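Local coordinates for protein Cap5O (Staphylococcus aureus, PDB 3OJO) that acts as an NAD-dependent UDP-N-acetyl-mannosamine dehydrogenase in the biosynthesis of the bacterial capsular polysaccharide, at residues D356-L361 against S382-F387; T319-T324 against S376-L381; H370-A375 against S393-M398; I258-P263 against T406-K411. All coordinates share one frame; numbering follows the deposited sequence.

Contacts 1, 2 and 3 all lie within the UDP-binding domain, whereas contact 4 joins that domain to the central one. Contact 2 is the buried core: two neighbouring parallel strands share backbone hydrogen bonds and apolar side chains. Contact 1 joins two loops, contact 3 a helix end and its turn to a loop; both, like contact 4, are partly buried. At 356-361 with 382-387 the link is made by histidines and carboxylates, while at 370-375 with 393-398 it is one backbone bond with valine, methionine and lysine aliphatics. Contact 4 is the smallest, a meeting of Pro263 and Gly262 with Thr406 and Lys407. Contacts 1, 3 and 4 all touch contact 2.

Contact 1. Residues D356-L361 against S382-F387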
loop_
_atom_site.group_PDB
_atom_site.type_symbol
_atom_site.label_atom_id
_atom_site.label_comp_id
_atom_site.label_asym_id
_atom_site.label_seq_id
_atom_site.Cartn_x
_atom_site.Cartn_y
_atom_site.Cartn_z
ATOM N N ASP B 356 15.766 -15.022 -23.631
ATOM C CA ASP B 356 16.342 -14.319 -22.486
ATOM C C ASP B 356 17.881 -14.297 -22.571
ATOM O O ASP B 356 18.510 -15.353 -22.471
ATOM C CB ASP B 356 15.820 -14.826 -21.126
ATOM C CG ASP B 356 16.023 -13.838 -19.985
ATOM O OD1 ASP B 356 15.102 -13.682 -19.164
ATOM O OD2 ASP B 356 17.119 -13.265 -19.887
ATOM N N PRO B 357 18.499 -13.102 -22.757
ATOM C CA PRO B 357 19.973 -13.039 -22.850
ATOM C C PRO B 357 20.710 -13.367 -21.549
ATOM O O PRO B 357 21.888 -13.726 -21.589
ATOM C CB PRO B 357 20.236 -11.596 -23.283
ATOM C CG PRO B 357 19.062 -10.829 -22.801
ATOM C CD PRO B 357 17.889 -11.760 -22.889
ATOM N N HIS B 358 20.020 -13.232 -20.403
ATOM C CA HIS B 358 20.561 -13.481 -19.071
ATOM C C HIS B 358 20.418 -14.939 -18.632
ATOM O O HIS B 358 21.177 -15.378 -17.768
ATOM C CB HIS B 358 19.900 -12.537 -18.051
ATOM C CG HIS B 358 20.093 -11.091 -18.382
ATOM N ND1 HIS B 358 21.224 -10.411 -17.989
ATOM C CD2 HIS B 358 19.302 -10.256 -19.093
ATOM C CE1 HIS B 358 21.084 -9.181 -18.454
ATOM N NE2 HIS B 358 19.938 -9.037 -19.117
ATOM N N VAL B 359 19.456 -15.693 -19.226
ATOM C CA VAL B 359 19.185 -17.106 -18.890
ATOM C C VAL B 359 19.933 -18.079 -19.831
ATOM O O VAL B 359 19.708 -18.080 -21.050
ATOM C CB VAL B 359 17.662 -17.422 -18.777
ATOM C CG1 VAL B 359 17.430 -18.876 -18.405
ATOM C CG2 VAL B 359 16.974 -16.513 -17.768
ATOM N N GLU B 360 20.809 -18.919 -19.241
ATOM C CA GLU B 360 21.644 -19.871 -19.982
ATOM C C GLU B 360 21.089 -21.294 -20.178
ATOM O O GLU B 360 21.815 -22.145 -20.701
ATOM C CB GLU B 360 23.087 -19.885 -19.429
ATOM C CG GLU B 360 24.099 -19.131 -20.280
ATOM C CD GLU B 360 24.002 -17.617 -20.228
ATOM O OE1 GLU B 360 23.653 -17.012 -21.269
ATOM O OE2 GLU B 360 24.265 -17.037 -19.149
ATOM N N LEU B 361 19.812 -21.550 -19.828
ATOM C CA LEU B 361 19.188 -22.874 -20.006
ATOM C C LEU B 361 19.224 -23.397 -21.467
ATOM O O LEU B 361 19.339 -22.614 -22.417
ATOM C CB LEU B 361 17.745 -22.911 -19.453
ATOM C CG LEU B 361 17.478 -23.360 -18.004
ATOM C CD1 LEU B 361 18.512 -24.334 -17.473
ATOM C CD2 LEU B 361 17.276 -22.194 -17.093
ATOM N N SER B 382 9.785 -9.721 -18.639
ATOM C CA SER B 382 10.890 -9.220 -17.796
ATOM C C SER B 382 11.327 -7.829 -18.226
ATOM O O SER B 382 11.279 -7.525 -19.411
ATOM C CB SER B 382 12.077 -10.177 -17.809
ATOM O OG SER B 382 11.677 -11.454 -17.335
ATOM N N ASP B 383 11.734 -6.984 -17.274
ATOM C CA ASP B 383 12.174 -5.619 -17.568
ATOM C C ASP B 383 13.722 -5.496 -17.734
ATOM O O ASP B 383 14.371 -4.635 -17.128
ATOM C CB ASP B 383 11.572 -4.590 -16.570
ATOM C CG ASP B 383 11.925 -4.778 -15.102
ATOM O OD1 ASP B 383 12.572 -5.800 -14.764
ATOM O OD2 ASP B 383 11.531 -3.925 -14.288
ATOM N N HIS B 384 14.291 -6.361 -18.595
ATOM C CA HIS B 384 15.707 -6.357 -18.930
ATOM C C HIS B 384 16.058 -5.067 -19.665
ATOM O O HIS B 384 15.287 -4.627 -20.519
ATOM C CB HIS B 384 16.051 -7.562 -19.810
ATOM C CG HIS B 384 15.911 -8.878 -19.123
ATOM N ND1 HIS B 384 16.432 -9.092 -17.862
ATOM C CD2 HIS B 384 15.363 -10.027 -19.571
ATOM C CE1 HIS B 384 16.159 -10.347 -17.564
ATOM N NE2 HIS B 384 15.520 -10.954 -18.564
ATOM N N SER B 385 17.213 -4.459 -19.319
ATOM C CA SER B 385 17.732 -3.210 -19.907
ATOM C C SER B 385 17.750 -3.238 -21.433
ATOM O O SER B 385 17.415 -2.237 -22.069
ATOM C CB SER B 385 19.128 -2.921 -19.374
ATOM O OG SER B 385 19.058 -2.458 -18.036
ATOM N N GLU B 386 18.090 -4.412 -22.007
ATOM C CA GLU B 386 18.159 -4.678 -23.445
ATOM C C GLU B 386 16.837 -4.423 -24.147
ATOM O O GLU B 386 16.833 -4.021 -25.310
ATOM C CB GLU B 386 18.613 -6.125 -23.707
ATOM C CG GLU B 386 20.004 -6.446 -23.174
ATOM C CD GLU B 386 20.072 -7.092 -21.803
ATOM O OE1 GLU B 386 19.397 -6.600 -20.868
ATOM O OE2 GLU B 386 20.841 -8.069 -21.656
ATOM N N PHE B 387 15.719 -4.644 -23.438
ATOM C CA PHE B 387 14.362 -4.493 -23.963
ATOM C C PHE B 387 13.872 -3.042 -24.054
ATOM O O PHE B 387 12.850 -2.787 -24.686
ATOM C CB PHE B 387 13.378 -5.375 -23.171
ATOM C CG PHE B 387 13.616 -6.875 -23.171
ATOM C CD1 PHE B 387 13.000 -7.692 -22.226
ATOM C CD2 PHE B 387 14.402 -7.479 -24.152
ATOM C CE1 PHE B 387 13.182 -9.082 -22.248
ATOM C CE2 PHE B 387 14.586 -8.867 -24.168
ATOM C CZ PHE B 387 13.976 -9.660 -23.217
#
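Two connecting segments face each other with their backbones well apart, the CA atoms of His358 and His384 8.6 Å from one another, so side chains bridge the gap. Asp356, its CG anti to the backbone N, crosses the His384 ring at about a right angle. His384 NE2 donates to Asp356 OD1 at 2.8 Å, the oxygen near the ring plane but the donor above the carboxylate plane. Asp356 OD1 also accepts from Leu323 N, and OD2 takes His358 N at 2.9 Å through its anti lone pair, closing an Asx turn. His384 ND1 is bonded to Asp328 N, which is consistent with a neutral ring protonated at NE2. His358 lays CD2 over one face of His384, 3.3 Å from ND1, the ring planes 36° apart; Ser382 CB covers the opposite face. His358 NE2 meets Glu386 tip to tip, donating to the syn lone pair of OE1 at 3.0 Å with ring and carboxylate planes 89° apart. The carboxylates of Glu386 and Asp328, lying close, may together favour a protonated His358, or one may itself hold a proton. Such bonding joins loops at the C-terminal ends of strands 351-355 and 377-380 of a Rossmann-like parallel sheet.

Contact 2. Residues T319-T324 against S376-L381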
loop_
_atom_site.group_PDB
_atom_site.type_symbol
_atom_site.label_atom_id
_atom_site.label_comp_id
_atom_site.label_asym_id
_atom_site.label_seq_id
_atom_site.Cartn_x
_atom_site.Cartn_y
_atom_site.Cartn_z
ATOM N N THR B 319 6.538 -15.567 -28.847
ATOM C CA THR B 319 7.907 -15.467 -28.358
ATOM C C THR B 319 7.926 -14.733 -27.019
ATOM O O THR B 319 7.631 -13.541 -26.948
ATOM C CB THR B 319 8.847 -14.832 -29.394
ATOM O OG1 THR B 319 8.722 -15.532 -30.626
ATOM C CG2 THR B 319 10.298 -14.850 -28.945
ATOM N N VAL B 320 8.277 -15.454 -25.965
ATOM C CA VAL B 320 8.403 -14.896 -24.621
ATOM C C VAL B 320 9.761 -14.166 -24.538
ATOM O O VAL B 320 10.788 -14.708 -24.957
ATOM C CB VAL B 320 8.214 -16.007 -23.545
ATOM C CG1 VAL B 320 8.816 -15.614 -22.198
ATOM C CG2 VAL B 320 6.743 -16.382 -23.398
ATOM N N PHE B 321 9.737 -12.923 -24.041
ATOM C CA PHE B 321 10.908 -12.068 -23.843
ATOM C C PHE B 321 11.122 -11.887 -22.329
ATOM O O PHE B 321 10.431 -11.105 -21.682
ATOM C CB PHE B 321 10.708 -10.717 -24.554
ATOM C CG PHE B 321 11.222 -10.617 -25.968
ATOM C CD1 PHE B 321 11.644 -9.399 -26.482
ATOM C CD2 PHE B 321 11.256 -11.732 -26.798
ATOM C CE1 PHE B 321 12.103 -9.294 -27.798
ATOM C CE2 PHE B 321 11.728 -11.630 -28.115
ATOM C CZ PHE B 321 12.144 -10.410 -28.605
ATOM N N GLY B 322 12.042 -12.660 -21.781
ATOM C CA GLY B 322 12.349 -12.660 -20.361
ATOM C C GLY B 322 11.671 -13.787 -19.612
ATOM O O GLY B 322 10.464 -13.996 -19.754
ATOM N N LEU B 323 12.457 -14.532 -18.820
ATOM C CA LEU B 323 11.997 -15.668 -18.014
ATOM C C LEU B 323 12.291 -15.456 -16.506
ATOM O O LEU B 323 12.013 -16.335 -15.690
ATOM C CB LEU B 323 12.650 -16.967 -18.498
ATOM C CG LEU B 323 12.232 -17.592 -19.841
ATOM C CD1 LEU B 323 13.043 -18.827 -20.084
ATOM C CD2 LEU B 323 10.810 -18.055 -19.820
ATOM N N THR B 324 12.801 -14.273 -16.147
ATOM C CA THR B 324 13.170 -13.915 -14.774
ATOM C C THR B 324 12.182 -12.948 -14.128
ATOM O O THR B 324 11.526 -12.188 -14.845
ATOM C CB THR B 324 14.579 -13.279 -14.769
ATOM O OG1 THR B 324 14.558 -12.065 -15.530
ATOM C CG2 THR B 324 15.656 -14.226 -15.287
ATOM N N SER B 376 3.596 -14.685 -34.179
ATOM C CA SER B 376 2.418 -13.818 -34.251
ATOM C C SER B 376 2.420 -12.757 -33.133
ATOM O O SER B 376 1.872 -11.676 -33.340
ATOM C CB SER B 376 1.140 -14.642 -34.186
ATOM O OG SER B 376 1.080 -15.556 -35.268
ATOM N N LEU B 377 3.047 -13.057 -31.964
ATOM C CA LEU B 377 3.119 -12.155 -30.802
ATOM C C LEU B 377 4.430 -12.256 -30.011
ATOM O O LEU B 377 4.888 -13.354 -29.734
ATOM C CB LEU B 377 1.896 -12.398 -29.872
ATOM C CG LEU B 377 1.904 -11.810 -28.444
ATOM C CD1 LEU B 377 1.664 -10.295 -28.432
ATOM C CD2 LEU B 377 0.920 -12.536 -27.551
ATOM N N VAL B 378 5.023 -11.100 -29.652
ATOM C CA VAL B 378 6.191 -10.995 -28.752
ATOM C C VAL B 378 5.656 -10.614 -27.361
ATOM O O VAL B 378 5.014 -9.567 -27.185
ATOM C CB VAL B 378 7.340 -10.079 -29.252
ATOM C CG1 VAL B 378 8.133 -9.465 -28.093
ATOM C CG2 VAL B 378 8.270 -10.860 -30.178
ATOM N N LEU B 379 5.858 -11.513 -26.403
ATOM C CA LEU B 379 5.375 -11.335 -25.046
ATOM C C LEU B 379 6.495 -10.881 -24.112
ATOM O O LEU B 379 7.399 -11.665 -23.819
ATOM C CB LEU B 379 4.692 -12.635 -24.556
ATOM C CG LEU B 379 3.891 -12.583 -23.256
ATOM C CD1 LEU B 379 2.779 -11.523 -23.307
ATOM C CD2 LEU B 379 3.313 -13.946 -22.932
ATOM N N ILE B 380 6.426 -9.619 -23.636
ATOM C CA ILE B 380 7.435 -9.111 -22.701
ATOM C C ILE B 380 7.038 -9.314 -21.211
ATOM O O ILE B 380 6.108 -8.684 -20.698
ATOM C CB ILE B 380 7.964 -7.704 -23.038
ATOM C CG1 ILE B 380 8.176 -7.554 -24.553
ATOM C CG2 ILE B 380 9.245 -7.422 -22.235
ATOM C CD1 ILE B 380 8.810 -6.315 -24.977
ATOM N N LEU B 381 7.775 -10.211 -20.545
ATOM C CA LEU B 381 7.544 -10.645 -19.166
ATOM C C LEU B 381 8.620 -10.242 -18.159
ATOM O O LEU B 381 8.365 -10.350 -16.956
ATOM C CB LEU B 381 7.289 -12.162 -19.105
ATOM C CG LEU B 381 6.236 -12.759 -20.021
ATOM C CD1 LEU B 381 6.229 -14.226 -19.881
ATOM C CD2 LEU B 381 4.848 -12.178 -19.746
HETATM O O HOH W 1 8.852 -10.712 -14.493
#
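Strands 319-321 and 377-380 are neighbours in the five-stranded parallel sheet of a Rossmann-like domain, their directions 25° apart. Leu379 lies between two bonds, its N giving to Thr319 O and its O taking Phe321 N, both at 2.7 Å. Thr319 N to Leu377 O and Leu381 N to Phe321 O extend the ladder at its two ends. Thr319, Val378, Phe321 and Ile380 occupy one face. There Val378 holds CG1 anti to its backbone N (chi1 152°), which sets this methyl squarely over the Phe321 ring, 3.8 Å from the centroid and 7° off the normal: a CH-pi contact. Its other methyl, CG2, comes up to Thr319 CB. Ile380 lies alongside, CG1 being 4.1 Å from Phe321 CB. Thr319 turns OG1 beside its own N, where it is bonded to Ala371 O. On the other face, covered by helices 336-346 and 286-312, Val320 sends CG1 anti to its N and into Leu381 CD1 at 3.7 Å, the two side chains crossing obliquely. Past the strand ends the chains separate, and a water oxygen lies between them, 2.5 Å from Leu381 O and 3.1 Å from Thr324 O.

Contact 3. Residues H370-A375 against S393-M398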
loop_
_atom_site.group_PDB
_atom_site.type_symbol
_atom_site.label_atom_id
_atom_site.label_comp_id
_atom_site.label_asym_id
_atom_site.label_seq_id
_atom_site.Cartn_x
_atom_site.Cartn_y
_atom_site.Cartn_z
ATOM N N HIS B 370 16.161 -15.432 -34.563
ATOM C CA HIS B 370 15.769 -16.837 -34.647
ATOM C C HIS B 370 14.522 -17.092 -33.777
ATOM O O HIS B 370 13.652 -17.873 -34.177
ATOM C CB HIS B 370 16.937 -17.746 -34.211
ATOM C CG HIS B 370 16.902 -19.127 -34.802
ATOM N ND1 HIS B 370 16.130 -20.136 -34.241
ATOM C CD2 HIS B 370 17.570 -19.630 -35.867
ATOM C CE1 HIS B 370 16.344 -21.208 -34.987
ATOM N NE2 HIS B 370 17.207 -20.954 -35.976
ATOM N N ALA B 371 14.436 -16.410 -32.603
ATOM C CA ALA B 371 13.320 -16.516 -31.651
ATOM C C ALA B 371 12.032 -15.861 -32.160
ATOM O O ALA B 371 10.959 -16.440 -31.984
ATOM C CB ALA B 371 13.709 -15.943 -30.296
ATOM N N VAL B 372 12.135 -14.667 -32.782
ATOM C CA VAL B 372 10.987 -13.926 -33.335
ATOM C C VAL B 372 10.490 -14.494 -34.683
ATOM O O VAL B 372 9.414 -14.100 -35.155
ATOM C CB VAL B 372 11.202 -12.387 -33.397
ATOM C CG1 VAL B 372 11.458 -11.809 -32.014
ATOM C CG2 VAL B 372 12.318 -12.003 -34.367
ATOM N N LYS B 373 11.293 -15.394 -35.301
ATOM C CA LYS B 373 11.021 -16.034 -36.586
ATOM C C LYS B 373 9.642 -16.710 -36.680
ATOM O O LYS B 373 9.367 -17.715 -36.032
ATOM C CB LYS B 373 12.182 -16.971 -37.011
ATOM C CG LYS B 373 12.124 -17.502 -38.460
ATOM C CD LYS B 373 12.306 -16.407 -39.525
ATOM C CE LYS B 373 11.876 -16.859 -40.901
ATOM N NZ LYS B 373 11.735 -15.714 -41.840
ATOM N N ASP B 374 8.785 -16.099 -37.494
ATOM C CA ASP B 374 7.404 -16.445 -37.878
ATOM C C ASP B 374 6.390 -16.360 -36.726
ATOM O O ASP B 374 5.311 -16.964 -36.793
ATOM C CB ASP B 374 7.321 -17.801 -38.630
ATOM C CG ASP B 374 8.237 -17.935 -39.842
ATOM O OD1 ASP B 374 8.078 -17.143 -40.806
ATOM O OD2 ASP B 374 9.074 -18.863 -39.849
ATOM N N ALA B 375 6.740 -15.594 -35.677
ATOM C CA ALA B 375 5.899 -15.412 -34.501
ATOM C C ALA B 375 4.783 -14.401 -34.751
ATOM O O ALA B 375 4.985 -13.405 -35.453
ATOM C CB ALA B 375 6.745 -14.991 -33.312
ATOM N N SER B 393 13.414 -3.091 -36.536
ATOM C CA SER B 393 14.455 -3.908 -37.159
ATOM C C SER B 393 14.581 -5.290 -36.506
ATOM O O SER B 393 14.846 -6.272 -37.208
ATOM C CB SER B 393 15.798 -3.186 -37.078
ATOM O OG SER B 393 15.673 -1.775 -37.167
ATOM N N HIS B 394 14.402 -5.356 -35.165
ATOM C CA HIS B 394 14.496 -6.572 -34.341
ATOM C C HIS B 394 13.357 -7.554 -34.579
ATOM O O HIS B 394 13.535 -8.762 -34.408
ATOM C CB HIS B 394 14.512 -6.202 -32.854
ATOM C CG HIS B 394 15.637 -5.306 -32.463
ATOM N ND1 HIS B 394 16.837 -5.816 -32.010
ATOM C CD2 HIS B 394 15.702 -3.956 -32.457
ATOM C CE1 HIS B 394 17.594 -4.765 -31.742
ATOM N NE2 HIS B 394 16.950 -3.623 -31.990
ATOM N N PHE B 395 12.190 -7.030 -34.948
ATOM C CA PHE B 395 10.962 -7.794 -35.151
ATOM C C PHE B 395 10.623 -8.075 -36.637
ATOM O O PHE B 395 9.519 -8.559 -36.925
ATOM C CB PHE B 395 9.799 -7.090 -34.406
ATOM C CG PHE B 395 10.180 -6.646 -33.010
ATOM C CD1 PHE B 395 10.282 -7.567 -31.973
ATOM C CD2 PHE B 395 10.493 -5.320 -32.745
ATOM C CE1 PHE B 395 10.668 -7.163 -30.694
ATOM C CE2 PHE B 395 10.883 -4.919 -31.464
ATOM C CZ PHE B 395 10.966 -5.842 -30.449
ATOM N N ASP B 396 11.589 -7.838 -37.571
ATOM C CA ASP B 396 11.381 -8.062 -39.008
ATOM C C ASP B 396 10.941 -9.482 -39.385
ATOM O O ASP B 396 10.060 -9.642 -40.228
ATOM C CB ASP B 396 12.594 -7.603 -39.835
ATOM C CG ASP B 396 12.563 -6.139 -40.251
ATOM O OD1 ASP B 396 11.640 -5.410 -39.807
ATOM O OD2 ASP B 396 13.466 -5.717 -41.013
ATOM N N LYS B 397 11.505 -10.496 -38.710
ATOM C CA LYS B 397 11.243 -11.923 -38.935
ATOM C C LYS B 397 9.868 -12.449 -38.427
ATOM O O LYS B 397 9.580 -13.649 -38.572
ATOM C CB LYS B 397 12.410 -12.769 -38.372
ATOM C CG LYS B 397 13.735 -12.618 -39.129
ATOM C CD LYS B 397 14.776 -13.633 -38.646
ATOM C CE LYS B 397 16.119 -13.530 -39.340
ATOM N NZ LYS B 397 17.134 -14.443 -38.732
ATOM N N MET B 398 9.024 -11.561 -37.840
ATOM C CA MET B 398 7.705 -11.930 -37.300
ATOM C C MET B 398 6.606 -12.077 -38.354
ATOM O O MET B 398 6.562 -11.298 -39.308
ATOM C CB MET B 398 7.242 -10.905 -36.254
ATOM C CG MET B 398 7.837 -11.102 -34.881
ATOM S SD MET B 398 6.857 -10.202 -33.658
ATOM C CE MET B 398 5.851 -11.407 -33.075
#
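Backbone polar contacts set the frame, where two tight turns meet. Val372 to Ala375 form a type II turn, closed by Ala375 N on Val372 O, and Phe395 to Met398 a type I turn, closed by Met398 N on Phe395 O. A nearly straight hydrogen bond (172°) joins them, from Asp374 N to Lys397 O at 2.8 Å, with the donor in the carbonyl plane. Asp374 has the positive phi (66°) that its place in a type II turn calls for. Two CA-H...O contacts lie beside this bond: Lys373 CA is 3.4 Å from Lys397 O and Met398 CA 3.5 Å from Val372 O.

Apolar packing fills the inner side. Val372 brings CB to within 3.9 Å of Met398 CG and turns CG1 toward Phe395 CD1. The Met398 chain bends at chi3 (97°), carrying CE back against Ala375, 3.2 Å from its carbonyl O and 3.7 Å from its CB.

On the exposed side the two lysines cross at about a right angle, Lys373 CD touching Lys397 CD at 3.8 Å, while Lys373 NZ and Lys397 NZ stay 6.4 Å apart. Lys397 is extended beyond CG and runs alongside helix 368-372. The pair of turns thus sits where that helix hands over to strand 377-380, Val372 and Met398 both packing on Val378, with Val372 and Phe395 also reaching Phe321 on strand 317-321.

Contact 4. Residues I258-P263 against T406-K411; sequences IHQPGP and TKNVVK
Gly262 O is gripped by two donors, Tyr422 OH and, more weakly, Asn230 ND2, so the backbone of 258-263 is tied both to the C-terminal part of the chain and to helix 208-238. The same glycine, almost fully extended, presents CA to Thr406 O in a CA-H...O contact of 3.3 Å, straight at 168°. Thr406 OG1, in the crowded position between backbone N and carbonyl carbon (chi1 71°), is hydrogen-bonded to Ile380 O. While so bonded, Thr406 OG1 also lies against the Pro263 ring, 3.5 Å from CG and 3.6 Å from CB, the two side chains crossing obliquely. Lys407 folds over the same proline. Its chain bends at chi2 and again at chi3 (-76°), which brings Lys407 CD to 3.6 Å from Pro263 CD at about a right angle, while CE packs on Asp383. Pro261 packs on helices 208-238 and 243-250, and Ile258 touches Tyr221 of the second subunit. Between the two segments, then, the central and UDP-binding domains meet through carbon packing and one CA-H...O contact, with no ion pair. The hydrogen bond from Tyr422, which follows strand 418-420, to Gly262 O adds a polar tie from the UDP-binding side. Shape therefore probably counts for more than charge in this join.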
loop_
_atom_site.group_PDB
_atom_site.type_symbol
_atom_site.label_atom_id
_atom_site.label_comp_id
_atom_site.label_asym_id
_atom_site.label_seq_id
_atom_site.Cartn_x
_atom_site.Cartn_y
_atom_site.Cartn_z
ATOM N N ILE B 258 0.573 4.399 -5.766
ATOM C CA ILE B 258 0.139 3.162 -6.452
ATOM C C ILE B 258 1.270 2.564 -7.275
ATOM O O ILE B 258 1.968 3.269 -8.004
ATOM C CB ILE B 258 -1.197 3.342 -7.238
ATOM C CG1 ILE B 258 -2.294 3.852 -6.293
ATOM C CG2 ILE B 258 -1.636 2.040 -7.913
ATOM C CD1 ILE B 258 -3.398 4.594 -6.912
ATOM N N HIS B 259 1.494 1.278 -7.094
ATOM C CA HIS B 259 2.589 0.593 -7.760
ATOM C C HIS B 259 2.276 0.250 -9.216
ATOM O O HIS B 259 1.180 0.507 -9.707
ATOM C CB HIS B 259 3.048 -0.641 -6.936
ATOM C CG HIS B 259 3.574 -0.312 -5.565
ATOM N ND1 HIS B 259 4.456 -1.166 -4.906
ATOM C CD2 HIS B 259 3.338 0.765 -4.772
ATOM C CE1 HIS B 259 4.716 -0.579 -3.745
ATOM N NE2 HIS B 259 4.048 0.575 -3.612
ATOM N N GLN B 260 3.266 -0.316 -9.911
ATOM C CA GLN B 260 3.143 -0.741 -11.297
ATOM C C GLN B 260 2.620 -2.175 -11.383
ATOM O O GLN B 260 3.052 -3.044 -10.618
ATOM C CB GLN B 260 4.491 -0.624 -12.040
ATOM C CG GLN B 260 4.908 0.802 -12.388
ATOM C CD GLN B 260 3.904 1.522 -13.269
ATOM O OE1 GLN B 260 3.237 2.458 -12.828
ATOM N NE2 GLN B 260 3.756 1.076 -14.519
ATOM N N PRO B 261 1.676 -2.445 -12.308
ATOM C CA PRO B 261 1.213 -3.833 -12.484
ATOM C C PRO B 261 2.247 -4.638 -13.280
ATOM O O PRO B 261 3.193 -4.060 -13.847
ATOM C CB PRO B 261 -0.090 -3.678 -13.264
ATOM C CG PRO B 261 0.050 -2.365 -13.994
ATOM C CD PRO B 261 1.058 -1.524 -13.288
ATOM N N GLY B 262 2.069 -5.956 -13.317
ATOM C CA GLY B 262 2.986 -6.843 -14.019
ATOM C C GLY B 262 2.462 -8.247 -14.237
ATOM O O GLY B 262 1.281 -8.522 -14.037
ATOM N N PRO B 263 3.348 -9.170 -14.629
ATOM C CA PRO B 263 2.912 -10.558 -14.889
ATOM C C PRO B 263 2.742 -11.450 -13.649
ATOM O O PRO B 263 2.384 -12.627 -13.752
ATOM C CB PRO B 263 4.014 -11.086 -15.810
ATOM C CG PRO B 263 5.231 -10.298 -15.463
ATOM C CD PRO B 263 4.785 -8.977 -14.919
ATOM N N THR B 406 3.940 -6.664 -20.576
ATOM C CA THR B 406 3.376 -6.770 -19.234
ATOM C C THR B 406 4.194 -5.981 -18.204
ATOM O O THR B 406 3.743 -5.837 -17.067
ATOM C CB THR B 406 3.220 -8.258 -18.824
ATOM O OG1 THR B 406 4.494 -8.828 -18.581
ATOM C CG2 THR B 406 2.449 -9.069 -19.827
ATOM N N LYS B 407 5.388 -5.484 -18.602
ATOM C CA LYS B 407 6.330 -4.749 -17.733
ATOM C C LYS B 407 6.491 -3.249 -18.051
ATOM O O LYS B 407 7.082 -2.535 -17.241
ATOM C CB LYS B 407 7.723 -5.439 -17.725
ATOM C CG LYS B 407 7.765 -6.819 -17.074
ATOM C CD LYS B 407 7.523 -6.797 -15.553
ATOM C CE LYS B 407 8.687 -6.320 -14.736
ATOM N NZ LYS B 407 8.450 -6.555 -13.289
ATOM N N ASN B 408 5.977 -2.775 -19.215
ATOM C CA ASN B 408 6.079 -1.382 -19.695
ATOM C C ASN B 408 7.564 -0.930 -19.763
ATOM O O ASN B 408 7.936 0.148 -19.283
ATOM C CB ASN B 408 5.182 -0.436 -18.876
ATOM C CG ASN B 408 5.019 0.945 -19.458
ATOM O OD1 ASN B 408 4.925 1.146 -20.667
ATOM N ND2 ASN B 408 4.960 1.935 -18.598
ATOM N N VAL B 409 8.407 -1.805 -20.349
ATOM C CA VAL B 409 9.853 -1.643 -20.473
ATOM C C VAL B 409 10.304 -0.944 -21.773
ATOM O O VAL B 409 11.270 -0.176 -21.733
ATOM C CB VAL B 409 10.609 -2.973 -20.158
ATOM C CG1 VAL B 409 10.434 -4.016 -21.258
ATOM C CG2 VAL B 409 12.081 -2.731 -19.861
ATOM N N VAL B 410 9.607 -1.193 -22.905
ATOM C CA VAL B 410 9.946 -0.604 -24.203
ATOM C C VAL B 410 9.701 0.897 -24.188
ATOM O O VAL B 410 8.572 1.345 -23.971
ATOM C CB VAL B 410 9.256 -1.293 -25.404
ATOM C CG1 VAL B 410 9.904 -0.862 -26.718
ATOM C CG2 VAL B 410 9.304 -2.806 -25.271
ATOM N N LYS B 411 10.766 1.670 -24.405
ATOM C CA LYS B 411 10.669 3.126 -24.395
ATOM C C LYS B 411 10.789 3.759 -25.799
ATOM O O LYS B 411 10.425 4.923 -25.981
ATOM C CB LYS B 411 11.589 3.748 -23.324
ATOM C CG LYS B 411 11.209 3.258 -21.928
ATOM C CD LYS B 411 11.693 4.136 -20.784
ATOM C CE LYS B 411 11.084 3.709 -19.460
ATOM N NZ LYS B 411 11.385 2.291 -19.115
#